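Long-range contacts in ATP-dependent Clp protease proteolytic subunit (Listeria monocytogenes, PDB 4JCQ), which probably cleaves misfolded and other proteins into short peptides as the serine-protease component of an ATP-dependent Clp machine: residues K17-L25 with Q41-D51; I26-A35 with V64-D72. All blocks are in the same frame, centred on the assembly; numbering follows the deposited sequence.

How the contacts relate
Both contacts belong to the start of the Clp protease fold and share strand 23-27 and helix 32-48, with centres about 18 Å apart. Along the chain their segments alternate: 17-25, 26-35, 41-51, then 64-72. Contact 1 sets the beginning of the strand, and helix 14-20 before it, against the end of helix 32-48, at the outer part of the subunit. Contact 2 takes the strand-to-helix turn at the other end of the same pair and packs it on helix 64-76, deeper in the chain. The strand-helix pair is thus packed at both ends, once within itself and once against helix 64-76. Both contacts touch the same neighbouring subunit of the seven-chain assembly.

Contact 1 of 2, residues K17-L25 with Q41-D51; sequences KLIDTRTVL and QLLLLESISND
The guanidinium of Arg-22 grips Leu-45 O in the last turn of helix 32-48 and Asp-51 O in the loop that follows. Leu-45 O accepts from two nitrogens of that one group: NH2 of Arg-22 lies 2.8 Å from Leu-45 O in the straighter bond (159°), and NH1 of Arg-22 is 3.2 Å from Leu-45 O at a more bent angle. The oxygen sits in the guanidinium plane, and both donors come from the same face of the carbonyl; Ile-48 N and Ser-49 N add weak backbone bonds. NH1 of Arg-22 also gives a 2.7 Å bond to Asp-51 O, while NE makes a weak one to Pro-52 O. Bends at chi2 (-133°) and chi3 (-27°) turn the group toward these acceptors, and Ser-49 OG lies over the centre of one guanidinium face, 3.3 Å above it. At the other end, a water accepts from Leu-25 N and donates to Gln-41 OE1, 2.8 Å from each, bridging strand to helix.

Between these polar ends, Val-24 CG2 meets Leu-45 CD1 at 3.8 Å. Beside them Ile-19 of helix 14-20 lies across Leu-44 and Ile-48, its CG2 3.7 Å from Ile-48 CD1. Leu-14 of the second subunit packs on Ile-19 and Leu-44. Strand 23-25 and helix 41-48 run antiparallel, as the first strand and connecting helix of a beta-alpha-beta crossover do; strand 53-59 completes the unit.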
ATOM      1  N   LYS H  17      21.457 -12.243   2.867  1.00 91.94           N
ATOM      2  CA  LYS H  17      22.734 -11.820   3.438  1.00 85.89           C
ATOM      3  C   LYS H  17      22.526 -10.884   4.632  1.00 75.78           C
ATOM      4  O   LYS H  17      23.402 -10.759   5.493  1.00 72.38           O
ATOM      5  CB  LYS H  17      23.604 -11.155   2.371  1.00 85.16           C
ATOM      6  CG  LYS H  17      25.093 -11.252   2.646  1.00 83.39           C
ATOM      7  CD  LYS H  17      25.902 -11.038   1.380  1.00 80.46           C
ATOM      8  CE  LYS H  17      27.355 -11.401   1.609  1.00 79.96           C
ATOM      9  NZ  LYS H  17      28.153 -11.334   0.361  1.00 78.76           N
ATOM     10  N   LEU H  18      21.364 -10.233   4.673  1.00 68.59           N
ATOM     11  CA  LEU H  18      20.962  -9.406   5.809  1.00 63.37           C
ATOM     12  C   LEU H  18      20.645 -10.284   7.021  1.00 59.06           C
ATOM     13  O   LEU H  18      20.893  -9.895   8.165  1.00 54.19           O
ATOM     14  CB  LEU H  18      19.752  -8.541   5.437  1.00 63.19           C
ATOM     15  CG  LEU H  18      19.300  -7.420   6.381  1.00 64.94           C
ATOM     16  CD1 LEU H  18      20.337  -6.308   6.477  1.00 65.17           C
ATOM     17  CD2 LEU H  18      17.963  -6.858   5.920  1.00 62.49           C
ATOM     18  N   ILE H  19      20.095 -11.467   6.754  1.00 56.92           N
ATOM     19  CA  ILE H  19      19.838 -12.474   7.781  1.00 54.55           C
ATOM     20  C   ILE H  19      21.136 -13.118   8.284  1.00 51.06           C
ATOM     21  O   ILE H  19      21.225 -13.517   9.450  1.00 46.69           O
ATOM     22  CB  ILE H  19      18.804 -13.523   7.287  1.00 55.30           C
ATOM     23  CG1 ILE H  19      17.428 -13.254   7.908  1.00 57.85           C
ATOM     24  CG2 ILE H  19      19.226 -14.949   7.609  1.00 53.32           C
ATOM     25  CD1 ILE H  19      16.665 -12.105   7.284  1.00 62.65           C
ATOM     26  N   ASP H  20      22.141 -13.189   7.408  1.00 50.63           N
ATOM     27  CA  ASP H  20      23.453 -13.749   7.741  1.00 53.18           C
ATOM     28  C   ASP H  20      24.211 -12.940   8.797  1.00 44.94           C
ATOM     29  O   ASP H  20      25.073 -13.479   9.494  1.00 44.28           O
ATOM     30  CB  ASP H  20      24.316 -13.896   6.481  1.00 60.38           C
ATOM     31  CG  ASP H  20      23.845 -15.021   5.569  1.00 69.09           C
ATOM     32  OD1 ASP H  20      23.226 -15.988   6.063  1.00 67.59           O
ATOM     33  OD2 ASP H  20      24.107 -14.939   4.350  1.00 70.66           O
ATOM     34  N   THR H  21      23.888 -11.653   8.910  1.00 39.97           N
ATOM     35  CA  THR H  21      24.510 -10.781   9.913  1.00 37.22           C
ATOM     36  C   THR H  21      23.995 -11.079  11.322  1.00 34.89           C
ATOM     37  O   THR H  21      24.614 -10.679  12.311  1.00 33.42           O
ATOM     38  CB  THR H  21      24.284  -9.284   9.602  1.00 36.16           C
ATOM     39  OG1 THR H  21      22.888  -8.975   9.693  1.00 32.66           O
ATOM     40  CG2 THR H  21      24.793  -8.934   8.213  1.00 38.00           C
ATOM     41  N   ARG H  22      22.872 -11.798  11.393  1.00 33.02           N
ATOM     42  CA  ARG H  22      22.155 -12.100  12.643  1.00 32.03           C
ATOM     43  C   ARG H  22      21.994 -10.846  13.512  1.00 30.44           C
ATOM     44  O   ARG H  22      22.370 -10.825  14.688  1.00 29.17           O
ATOM     45  CB  ARG H  22      22.796 -13.268  13.426  1.00 32.56           C
ATOM     46  CG  ARG H  22      23.699 -14.182  12.607  1.00 34.31           C
ATOM     47  CD  ARG H  22      23.460 -15.676  12.801  1.00 33.80           C
ATOM     48  NE  ARG H  22      22.905 -16.074  14.097  1.00 31.13           N
ATOM     49  CZ  ARG H  22      21.805 -16.812  14.242  1.00 31.37           C
ATOM     50  NH1 ARG H  22      21.372 -17.139  15.453  1.00 30.71           N
ATOM     51  NH2 ARG H  22      21.135 -17.236  13.175  1.00 30.45           N
ATOM     52  N   THR H  23      21.439  -9.802  12.900  1.00 29.85           N
ATOM     53  CA  THR H  23      21.233  -8.514  13.550  1.00 29.24           C
ATOM     54  C   THR H  23      19.749  -8.148  13.544  1.00 27.90           C
ATOM     55  O   THR H  23      19.060  -8.319  12.536  1.00 30.72           O
ATOM     56  CB  THR H  23      22.060  -7.402  12.867  1.00 31.18           C
ATOM     57  OG1 THR H  23      23.449  -7.754  12.896  1.00 33.46           O
ATOM     58  CG2 THR H  23      21.883  -6.070  13.573  1.00 30.06           C
ATOM     59  N   VAL H  24      19.268  -7.659  14.681  1.00 25.94           N
ATOM     60  CA  VAL H  24      17.887  -7.205  14.821  1.00 24.15           C
ATOM     61  C   VAL H  24      17.899  -5.747  15.274  1.00 22.58           C
ATOM     62  O   VAL H  24      18.632  -5.381  16.198  1.00 21.84           O
ATOM     63  CB  VAL H  24      17.099  -8.079  15.830  1.00 24.14           C
ATOM     64  CG1 VAL H  24      15.686  -7.546  16.040  1.00 23.07           C
ATOM     65  CG2 VAL H  24      17.049  -9.528  15.360  1.00 24.42           C
ATOM     66  N   LEU H  25      17.102  -4.916  14.612  1.00 21.64           N
ATOM     67  CA  LEU H  25      16.984  -3.515  14.994  1.00 21.28           C
ATOM     68  C   LEU H  25      15.664  -3.271  15.709  1.00 20.11           C
ATOM     69  O   LEU H  25      14.596  -3.607  15.194  1.00 20.78           O
ATOM     70  CB  LEU H  25      17.110  -2.593  13.773  1.00 22.39           C
ATOM     71  CG  LEU H  25      18.342  -2.710  12.865  1.00 23.77           C
ATOM     72  CD1 LEU H  25      18.299  -1.623  11.803  1.00 24.60           C
ATOM     73  CD2 LEU H  25      19.648  -2.635  13.643  1.00 22.60           C
ATOM     74  N   GLN H  41      11.623 -12.403  13.853  1.00 28.36           N
ATOM     75  CA  GLN H  41      13.044 -12.333  13.510  1.00 29.04           C
ATOM     76  C   GLN H  41      13.893 -13.216  14.422  1.00 29.01           C
ATOM     77  O   GLN H  41      14.769 -13.938  13.946  1.00 29.37           O
ATOM     78  CB  GLN H  41      13.553 -10.891  13.557  1.00 29.13           C
ATOM     79  CG  GLN H  41      13.041 -10.004  12.434  1.00 29.23           C
ATOM     80  CD  GLN H  41      13.555  -8.584  12.546  1.00 30.67           C
ATOM     81  OE1 GLN H  41      14.755  -8.339  12.444  1.00 29.55           O
ATOM     82  NE2 GLN H  41      12.645  -7.640  12.756  1.00 32.41           N
ATOM     83  N   LEU H  42      13.621 -13.159  15.725  1.00 28.44           N
ATOM     84  CA  LEU H  42      14.361 -13.951  16.710  1.00 28.82           C
ATOM     85  C   LEU H  42      14.133 -15.453  16.544  1.00 31.18           C
ATOM     86  O   LEU H  42      15.074 -16.242  16.664  1.00 31.61           O
ATOM     87  CB  LEU H  42      14.017 -13.515  18.140  1.00 27.91           C
ATOM     88  CG  LEU H  42      14.482 -12.132  18.615  1.00 26.50           C
ATOM     89  CD1 LEU H  42      13.963 -11.851  20.017  1.00 26.82           C
ATOM     90  CD2 LEU H  42      15.999 -11.994  18.569  1.00 27.67           C
ATOM     91  N   LEU H  43      12.889 -15.839  16.265  1.00 31.37           N
ATOM     92  CA  LEU H  43      12.544 -17.242  16.031  1.00 33.83           C
ATOM     93  C   LEU H  43      13.148 -17.766  14.730  1.00 34.28           C
ATOM     94  O   LEU H  43      13.595 -18.912  14.668  1.00 33.14           O
ATOM     95  CB  LEU H  43      11.024 -17.440  16.037  1.00 33.27           C
ATOM     96  CG  LEU H  43      10.306 -17.339  17.389  1.00 34.42           C
ATOM     97  CD1 LEU H  43       8.810 -17.145  17.193  1.00 33.25           C
ATOM     98  CD2 LEU H  43      10.583 -18.553  18.268  1.00 35.90           C
ATOM     99  N   LEU H  44      13.165 -16.917  13.704  1.00 34.04           N
ATOM    100  CA  LEU H  44      13.761 -17.256  12.416  1.00 36.61           C
ATOM    101  C   LEU H  44      15.271 -17.467  12.549  1.00 36.71           C
ATOM    102  O   LEU H  44      15.808 -18.453  12.044  1.00 38.19           O
ATOM    103  CB  LEU H  44      13.433 -16.173  11.374  1.00 37.14           C
ATOM    104  CG  LEU H  44      13.764 -16.294   9.877  1.00 40.54           C
ATOM    105  CD1 LEU H  44      15.117 -15.677   9.555  1.00 43.73           C
ATOM    106  CD2 LEU H  44      13.665 -17.721   9.343  1.00 40.92           C
ATOM    107  N   LEU H  45      15.943 -16.548  13.242  1.00 34.15           N
ATOM    108  CA  LEU H  45      17.388 -16.641  13.466  1.00 34.95           C
ATOM    109  C   LEU H  45      17.769 -17.847  14.326  1.00 36.96           C
ATOM    110  O   LEU H  45      18.797 -18.487  14.084  1.00 39.20           O
ATOM    111  CB  LEU H  45      17.933 -15.346  14.080  1.00 33.07           C
ATOM    112  CG  LEU H  45      17.985 -14.102  13.186  1.00 32.70           C
ATOM    113  CD1 LEU H  45      18.248 -12.857  14.018  1.00 31.46           C
ATOM    114  CD2 LEU H  45      19.022 -14.240  12.079  1.00 33.70           C
ATOM    115  N   GLU H  46      16.933 -18.154  15.317  1.00 37.00           N
ATOM    116  CA  GLU H  46      17.117 -19.332  16.163  1.00 39.26           C
ATOM    117  C   GLU H  46      17.041 -20.630  15.356  1.00 41.23           C
ATOM    118  O   GLU H  46      17.842 -21.543  15.567  1.00 42.47           O
ATOM    119  CB  GLU H  46      16.083 -19.355  17.295  1.00 38.38           C
ATOM    120  CG  GLU H  46      16.175 -20.583  18.190  1.00 40.41           C
ATOM    121  CD  GLU H  46      15.069 -20.666  19.224  1.00 39.82           C
ATOM    122  OE1 GLU H  46      13.913 -20.303  18.915  1.00 40.87           O
ATOM    123  OE2 GLU H  46      15.363 -21.114  20.349  1.00 38.52           O
ATOM    124  N   SER H  47      16.084 -20.698  14.431  1.00 41.50           N
ATOM    125  CA  SER H  47      15.882 -21.891  13.605  1.00 44.65           C
ATOM    126  C   SER H  47      17.035 -22.142  12.629  1.00 46.04           C
ATOM    127  O   SER H  47      17.269 -23.280  12.221  1.00 47.86           O
ATOM    128  CB  SER H  47      14.555 -21.808  12.848  1.00 43.30           C
ATOM    129  OG  SER H  47      14.602 -20.829  11.826  1.00 42.86           O
ATOM    130  N   ILE H  48      17.746 -21.078  12.262  1.00 44.88           N
ATOM    131  CA  ILE H  48      18.876 -21.178  11.339  1.00 47.45           C
ATOM    132  C   ILE H  48      20.118 -21.754  12.030  1.00 48.63           C
ATOM    133  O   ILE H  48      20.698 -22.730  11.547  1.00 48.54           O
ATOM    134  CB  ILE H  48      19.177 -19.825  10.654  1.00 45.48           C
ATOM    135  CG1 ILE H  48      18.023 -19.443   9.721  1.00 43.81           C
ATOM    136  CG2 ILE H  48      20.483 -19.885   9.870  1.00 46.37           C
ATOM    137  CD1 ILE H  48      18.013 -17.990   9.298  1.00 44.98           C
ATOM    138  N   SER H  49      20.513 -21.157  13.154  1.00 46.97           N
ATOM    139  CA  SER H  49      21.668 -21.633  13.925  1.00 47.29           C
ATOM    140  C   SER H  49      21.627 -21.185  15.386  1.00 45.88           C
ATOM    141  O   SER H  49      20.776 -20.383  15.781  1.00 42.40           O
ATOM    142  CB  SER H  49      22.983 -21.179  13.275  1.00 48.13           C
ATOM    143  OG  SER H  49      23.184 -19.787  13.436  1.00 46.33           O
ATOM    144  N   ASN H  50      22.558 -21.715  16.178  1.00 45.21           N
ATOM    145  CA  ASN H  50      22.727 -21.322  17.575  1.00 46.36           C
ATOM    146  C   ASN H  50      23.737 -20.186  17.757  1.00 40.17           C
ATOM    147  O   ASN H  50      24.076 -19.828  18.885  1.00 38.80           O
ATOM    148  CB  ASN H  50      23.136 -22.529  18.427  1.00 50.34           C
ATOM    149  CG  ASN H  50      21.993 -23.501  18.657  1.00 58.98           C
ATOM    150  OD1 ASN H  50      22.142 -24.705  18.452  1.00 63.58           O
ATOM    151  ND2 ASN H  50      20.847 -22.985  19.089  1.00 57.36           N
ATOM    152  N   ASP H  51      24.209 -19.629  16.641  1.00 38.14           N
ATOM    153  CA  ASP H  51      25.144 -18.502  16.652  1.00 40.12           C
ATOM    154  C   ASP H  51      24.540 -17.269  17.333  1.00 37.80           C
ATOM    155  O   ASP H  51      23.324 -17.078  17.294  1.00 35.67           O
ATOM    156  CB  ASP H  51      25.580 -18.157  15.224  1.00 42.26           C
ATOM    157  CG  ASP H  51      26.545 -19.177  14.636  1.00 45.51           C
ATOM    158  OD1 ASP H  51      26.824 -19.088  13.422  1.00 47.81           O
ATOM    159  OD2 ASP H  51      27.031 -20.062  15.375  1.00 40.83           O
TER
HETATM  160  O   HOH W   1      15.888  -5.749  12.253  1.00 28.08           O

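Contact 2 of 2, residues I26-A35 with V64-D72; sequences IYGEINQELA and VEAGDTIHD
Ile-70, Ala-66 and Gly-67 present one side of helix 64-76 to the turn between strand 23-27 and helix 32-48, and the joint is almost wholly apolar. Ile-70 spreads its branches: CD1 meets Leu-34 CD1 at 3.6 Å, the two side chains crossing at about a right angle, while CG2 of Ile-70 lies 4.0 Å from Ile-26 CD1. Ile-96 of helix 92-97 touches both Ile-26 and Ile-70.

Small residues let backbones come close. Ala-66 CB sits 3.4 Å from Asn-31 C, and Ala-35 CB is 4.1 Å from Ala-66 CB. Ile-30 turns CG2, anti to its own backbone nitrogen, onto Gly-67 N at 3.5 Å.

The polar groups here bond within 26-35 or to a neighbouring subunit. Asn-31 caps helix 32-48: its OD1 accepts from Leu-34 N at 2.9 Å, and its ND2 donates to Glu-29 OE1. Gln-32 NE2 hydrogen-bonds Asn-58 OD1 and Gln-60 OE1 of the second subunit.

Ile-30 lies about 8 Å, side chain to side chain, from Ser-91, the predicted nucleophile. Here the N-capped start of helix 32-48 packs on helix 64-76 in the ClpP/crotonase fold, near its probable active site.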
ATOM      1  N   ILE H  26      15.753  -2.703  16.906  1.00 19.15           N
ATOM      2  CA  ILE H  26      14.575  -2.295  17.668  1.00 18.41           C
ATOM      3  C   ILE H  26      14.612  -0.774  17.801  1.00 17.70           C
ATOM      4  O   ILE H  26      15.185  -0.230  18.749  1.00 17.37           O
ATOM      5  CB  ILE H  26      14.501  -3.001  19.047  1.00 19.00           C
ATOM      6  CG1 ILE H  26      14.449  -4.525  18.866  1.00 19.33           C
ATOM      7  CG2 ILE H  26      13.289  -2.525  19.840  1.00 19.59           C
ATOM      8  CD1 ILE H  26      14.449  -5.319  20.159  1.00 19.36           C
ATOM      9  N   TYR H  27      14.025  -0.100  16.813  1.00 18.09           N
ATOM     10  CA  TYR H  27      14.019   1.355  16.735  1.00 18.36           C
ATOM     11  C   TYR H  27      12.584   1.863  16.845  1.00 19.82           C
ATOM     12  O   TYR H  27      11.693   1.374  16.145  1.00 21.16           O
ATOM     13  CB  TYR H  27      14.616   1.836  15.403  1.00 18.51           C
ATOM     14  CG  TYR H  27      16.123   1.686  15.212  1.00 18.69           C
ATOM     15  CD1 TYR H  27      16.798   2.486  14.289  1.00 19.57           C
ATOM     16  CD2 TYR H  27      16.871   0.751  15.935  1.00 18.35           C
ATOM     17  CE1 TYR H  27      18.164   2.359  14.086  1.00 19.21           C
ATOM     18  CE2 TYR H  27      18.242   0.619  15.742  1.00 18.79           C
ATOM     19  CZ  TYR H  27      18.882   1.426  14.815  1.00 19.07           C
ATOM     20  OH  TYR H  27      20.241   1.302  14.611  1.00 18.50           O
ATOM     21  N   GLY H  28      12.363   2.838  17.723  1.00 19.75           N
ATOM     22  CA  GLY H  28      11.052   3.475  17.852  1.00 20.71           C
ATOM     23  C   GLY H  28      10.200   2.915  18.975  1.00 19.55           C
ATOM     24  O   GLY H  28      10.706   2.246  19.876  1.00 19.30           O
ATOM     25  N   GLU H  29       8.897   3.184  18.904  1.00 19.91           N
ATOM     26  CA  GLU H  29       7.951   2.811  19.958  1.00 21.07           C
ATOM     27  C   GLU H  29       7.833   1.298  20.141  1.00 20.03           C
ATOM     28  O   GLU H  29       7.735   0.548  19.166  1.00 20.24           O
ATOM     29  CB  GLU H  29       6.569   3.422  19.672  1.00 24.64           C
ATOM     30  CG  GLU H  29       5.505   3.106  20.713  1.00 28.26           C
ATOM     31  CD  GLU H  29       4.147   3.679  20.357  1.00 35.92           C
ATOM     32  OE1 GLU H  29       3.256   2.895  19.967  1.00 38.26           O
ATOM     33  OE2 GLU H  29       3.971   4.912  20.461  1.00 40.19           O
ATOM     34  N   ILE H  30       7.852   0.865  21.400  1.00 19.28           N
ATOM     35  CA  ILE H  30       7.615  -0.536  21.743  1.00 19.16           C
ATOM     36  C   ILE H  30       6.107  -0.782  21.769  1.00 20.19           C
ATOM     37  O   ILE H  30       5.405  -0.318  22.667  1.00 21.46           O
ATOM     38  CB  ILE H  30       8.255  -0.919  23.101  1.00 18.79           C
ATOM     39  CG1 ILE H  30       9.744  -0.530  23.149  1.00 18.57           C
ATOM     40  CG2 ILE H  30       8.069  -2.407  23.403  1.00 19.40           C
ATOM     41  CD1 ILE H  30      10.599  -1.108  22.032  1.00 18.20           C
ATOM     42  N   ASN H  31       5.616  -1.490  20.757  1.00 20.82           N
ATOM     43  CA  ASN H  31       4.205  -1.857  20.670  1.00 22.31           C
ATOM     44  C   ASN H  31       4.054  -3.303  20.209  1.00 23.28           C
ATOM     45  O   ASN H  31       5.050  -3.958  19.881  1.00 23.44           O
ATOM     46  CB  ASN H  31       3.430  -0.889  19.759  1.00 22.73           C
ATOM     47  CG  ASN H  31       4.069  -0.718  18.389  1.00 24.48           C
ATOM     48  OD1 ASN H  31       4.615  -1.660  17.813  1.00 22.91           O
ATOM     49  ND2 ASN H  31       3.986   0.496  17.852  1.00 26.12           N
ATOM     50  N   GLN H  32       2.819  -3.801  20.197  1.00 24.66           N
ATOM     51  CA  GLN H  32       2.545  -5.198  19.847  1.00 26.51           C
ATOM     52  C   GLN H  32       2.986  -5.548  18.421  1.00 25.20           C
ATOM     53  O   GLN H  32       3.433  -6.668  18.161  1.00 25.84           O
ATOM     54  CB  GLN H  32       1.065  -5.536  20.077  1.00 31.28           C
ATOM     55  CG  GLN H  32       0.717  -5.772  21.543  1.00 35.98           C
ATOM     56  CD  GLN H  32      -0.778  -5.833  21.810  1.00 38.63           C
ATOM     57  OE1 GLN H  32      -1.556  -5.049  21.261  1.00 39.90           O
ATOM     58  NE2 GLN H  32      -1.185  -6.763  22.672  1.00 37.00           N
ATOM     59  N   GLU H  33       2.875  -4.580  17.515  1.00 26.46           N
ATOM     60  CA  GLU H  33       3.315  -4.742  16.128  1.00 27.22           C
ATOM     61  C   GLU H  33       4.826  -4.970  16.042  1.00 24.94           C
ATOM     62  O   GLU H  33       5.292  -5.864  15.330  1.00 24.79           O
ATOM     63  CB  GLU H  33       2.918  -3.524  15.283  1.00 31.66           C
ATOM     64  CG  GLU H  33       1.416  -3.349  15.069  1.00 37.38           C
ATOM     65  CD  GLU H  33       0.695  -2.721  16.258  1.00 42.36           C
ATOM     66  OE1 GLU H  33      -0.533  -2.924  16.372  1.00 51.87           O
ATOM     67  OE2 GLU H  33       1.344  -2.031  17.077  1.00 42.93           O
ATOM     68  N   LEU H  34       5.585  -4.153  16.769  1.00 23.50           N
ATOM     69  CA  LEU H  34       7.033  -4.309  16.846  1.00 22.98           C
ATOM     70  C   LEU H  34       7.405  -5.622  17.547  1.00 22.05           C
ATOM     71  O   LEU H  34       8.318  -6.326  17.105  1.00 20.90           O
ATOM     72  CB  LEU H  34       7.663  -3.098  17.546  1.00 23.28           C
ATOM     73  CG  LEU H  34       9.180  -2.849  17.570  1.00 25.06           C
ATOM     74  CD1 LEU H  34       9.813  -3.459  18.811  1.00 25.52           C
ATOM     75  CD2 LEU H  34       9.908  -3.294  16.305  1.00 24.37           C
ATOM     76  N   ALA H  35       6.687  -5.948  18.621  1.00 21.42           N
ATOM     77  CA  ALA H  35       6.896  -7.201  19.349  1.00 22.13           C
ATOM     78  C   ALA H  35       6.730  -8.424  18.440  1.00 23.18           C
ATOM     79  O   ALA H  35       7.508  -9.374  18.535  1.00 23.90           O
ATOM     80  CB  ALA H  35       5.964  -7.291  20.551  1.00 21.93           C
ATOM     81  N   VAL H  64       4.050  -1.678  28.031  1.00 20.59           N
ATOM     82  CA  VAL H  64       4.698  -2.613  28.960  1.00 21.85           C
ATOM     83  C   VAL H  64       4.615  -4.081  28.514  1.00 22.56           C
ATOM     84  O   VAL H  64       5.615  -4.801  28.558  1.00 23.41           O
ATOM     85  CB  VAL H  64       4.190  -2.426  30.421  1.00 23.10           C
ATOM     86  CG1 VAL H  64       2.674  -2.574  30.513  1.00 24.63           C
ATOM     87  CG2 VAL H  64       4.893  -3.381  31.381  1.00 22.79           C
ATOM     88  N   GLU H  65       3.436  -4.508  28.064  1.00 23.88           N
ATOM     89  CA  GLU H  65       3.205  -5.904  27.683  1.00 25.53           C
ATOM     90  C   GLU H  65       4.005  -6.316  26.444  1.00 24.09           C
ATOM     91  O   GLU H  65       4.427  -7.469  26.321  1.00 23.54           O
ATOM     92  CB  GLU H  65       1.704  -6.189  27.499  1.00 28.72           C
ATOM     93  CG  GLU H  65       1.056  -5.578  26.258  1.00 30.91           C
ATOM     94  CD  GLU H  65       0.722  -4.098  26.393  1.00 32.81           C
ATOM     95  OE1 GLU H  65       0.885  -3.520  27.491  1.00 32.84           O
ATOM     96  OE2 GLU H  65       0.287  -3.506  25.384  1.00 33.95           O
ATOM     97  N   ALA H  66       4.211  -5.365  25.535  1.00 23.02           N
ATOM     98  CA  ALA H  66       5.043  -5.582  24.356  1.00 21.58           C
ATOM     99  C   ALA H  66       6.516  -5.684  24.746  1.00 21.34           C
ATOM    100  O   ALA H  66       7.252  -6.502  24.197  1.00 21.61           O
ATOM    101  CB  ALA H  66       4.833  -4.465  23.349  1.00 21.31           C
ATOM    102  N   GLY H  67       6.934  -4.843  25.692  1.00 21.07           N
ATOM    103  CA  GLY H  67       8.289  -4.890  26.236  1.00 21.10           C
ATOM    104  C   GLY H  67       8.565  -6.197  26.961  1.00 21.57           C
ATOM    105  O   GLY H  67       9.656  -6.760  26.840  1.00 20.82           O
ATOM    106  N   ASP H  68       7.568  -6.673  27.708  1.00 22.65           N
ATOM    107  CA  ASP H  68       7.655  -7.947  28.426  1.00 23.57           C
ATOM    108  C   ASP H  68       7.860  -9.128  27.479  1.00 23.19           C
ATOM    109  O   ASP H  68       8.675 -10.013  27.749  1.00 24.53           O
ATOM    110  CB  ASP H  68       6.402  -8.167  29.283  1.00 25.34           C
ATOM    111  CG  ASP H  68       6.364  -7.273  30.514  1.00 28.36           C
ATOM    112  OD1 ASP H  68       5.252  -7.004  31.019  1.00 31.14           O
ATOM    113  OD2 ASP H  68       7.439  -6.839  30.984  1.00 31.64           O
ATOM    114  N   THR H  69       7.119  -9.132  26.372  1.00 23.11           N
ATOM    115  CA  THR H  69       7.231 -10.181  25.358  1.00 23.00           C
ATOM    116  C   THR H  69       8.625 -10.218  24.731  1.00 22.27           C
ATOM    117  O   THR H  69       9.239 -11.282  24.650  1.00 23.44           O
ATOM    118  CB  THR H  69       6.135 -10.048  24.273  1.00 22.78           C
ATOM    119  OG1 THR H  69       4.864 -10.373  24.844  1.00 23.85           O
ATOM    120  CG2 THR H  69       6.391 -10.996  23.104  1.00 23.16           C
ATOM    121  N   ILE H  70       9.125  -9.058  24.306  1.00 21.22           N
ATOM    122  CA  ILE H  70      10.455  -8.977  23.690  1.00 20.65           C
ATOM    123  C   ILE H  70      11.548  -9.388  24.684  1.00 20.73           C
ATOM    124  O   ILE H  70      12.443 -10.161  24.337  1.00 21.23           O
ATOM    125  CB  ILE H  70      10.738  -7.580  23.093  1.00 19.92           C
ATOM    126  CG1 ILE H  70       9.725  -7.263  21.986  1.00 20.55           C
ATOM    127  CG2 ILE H  70      12.155  -7.510  22.538  1.00 19.70           C
ATOM    128  CD1 ILE H  70       9.656  -5.800  21.599  1.00 19.23           C
ATOM    129  N   HIS H  71      11.456  -8.879  25.912  1.00 21.13           N
ATOM    130  CA  HIS H  71      12.364  -9.270  26.999  1.00 21.84           C
ATOM    131  C   HIS H  71      12.414 -10.768  27.160  1.00 22.92           C
ATOM    132  O   HIS H  71      13.497 -11.362  27.162  1.00 24.26           O
ATOM    133  CB  HIS H  71      11.944  -8.603  28.309  1.00 21.63           C
ATOM    134  CG  HIS H  71      12.684  -9.113  29.529  1.00 22.90           C
ATOM    135  ND1 HIS H  71      12.360 -10.267  30.145  1.00 24.22           N
ATOM    136  CD2 HIS H  71      13.750  -8.573  30.247  1.00 23.11           C
ATOM    137  CE1 HIS H  71      13.181 -10.463  31.195  1.00 24.35           C
ATOM    138  NE2 HIS H  71      14.030  -9.425  31.257  1.00 24.28           N
ATOM    139  N   ASP H  72      11.242 -11.385  27.291  1.00 23.05           N
ATOM    140  CA  ASP H  72      11.141 -12.826  27.528  1.00 24.52           C
ATOM    141  C   ASP H  72      11.552 -13.666  26.319  1.00 25.65           C
ATOM    142  O   ASP H  72      12.133 -14.738  26.482  1.00 27.06           O
ATOM    143  CB  ASP H  72       9.735 -13.203  28.002  1.00 24.81           C
ATOM    144  CG  ASP H  72       9.479 -12.823  29.455  1.00 26.05           C
ATOM    145  OD1 ASP H  72       8.363 -13.089  29.948  1.00 26.95           O
ATOM    146  OD2 ASP H  72      10.384 -12.258  30.107  1.00 26.65           O
TER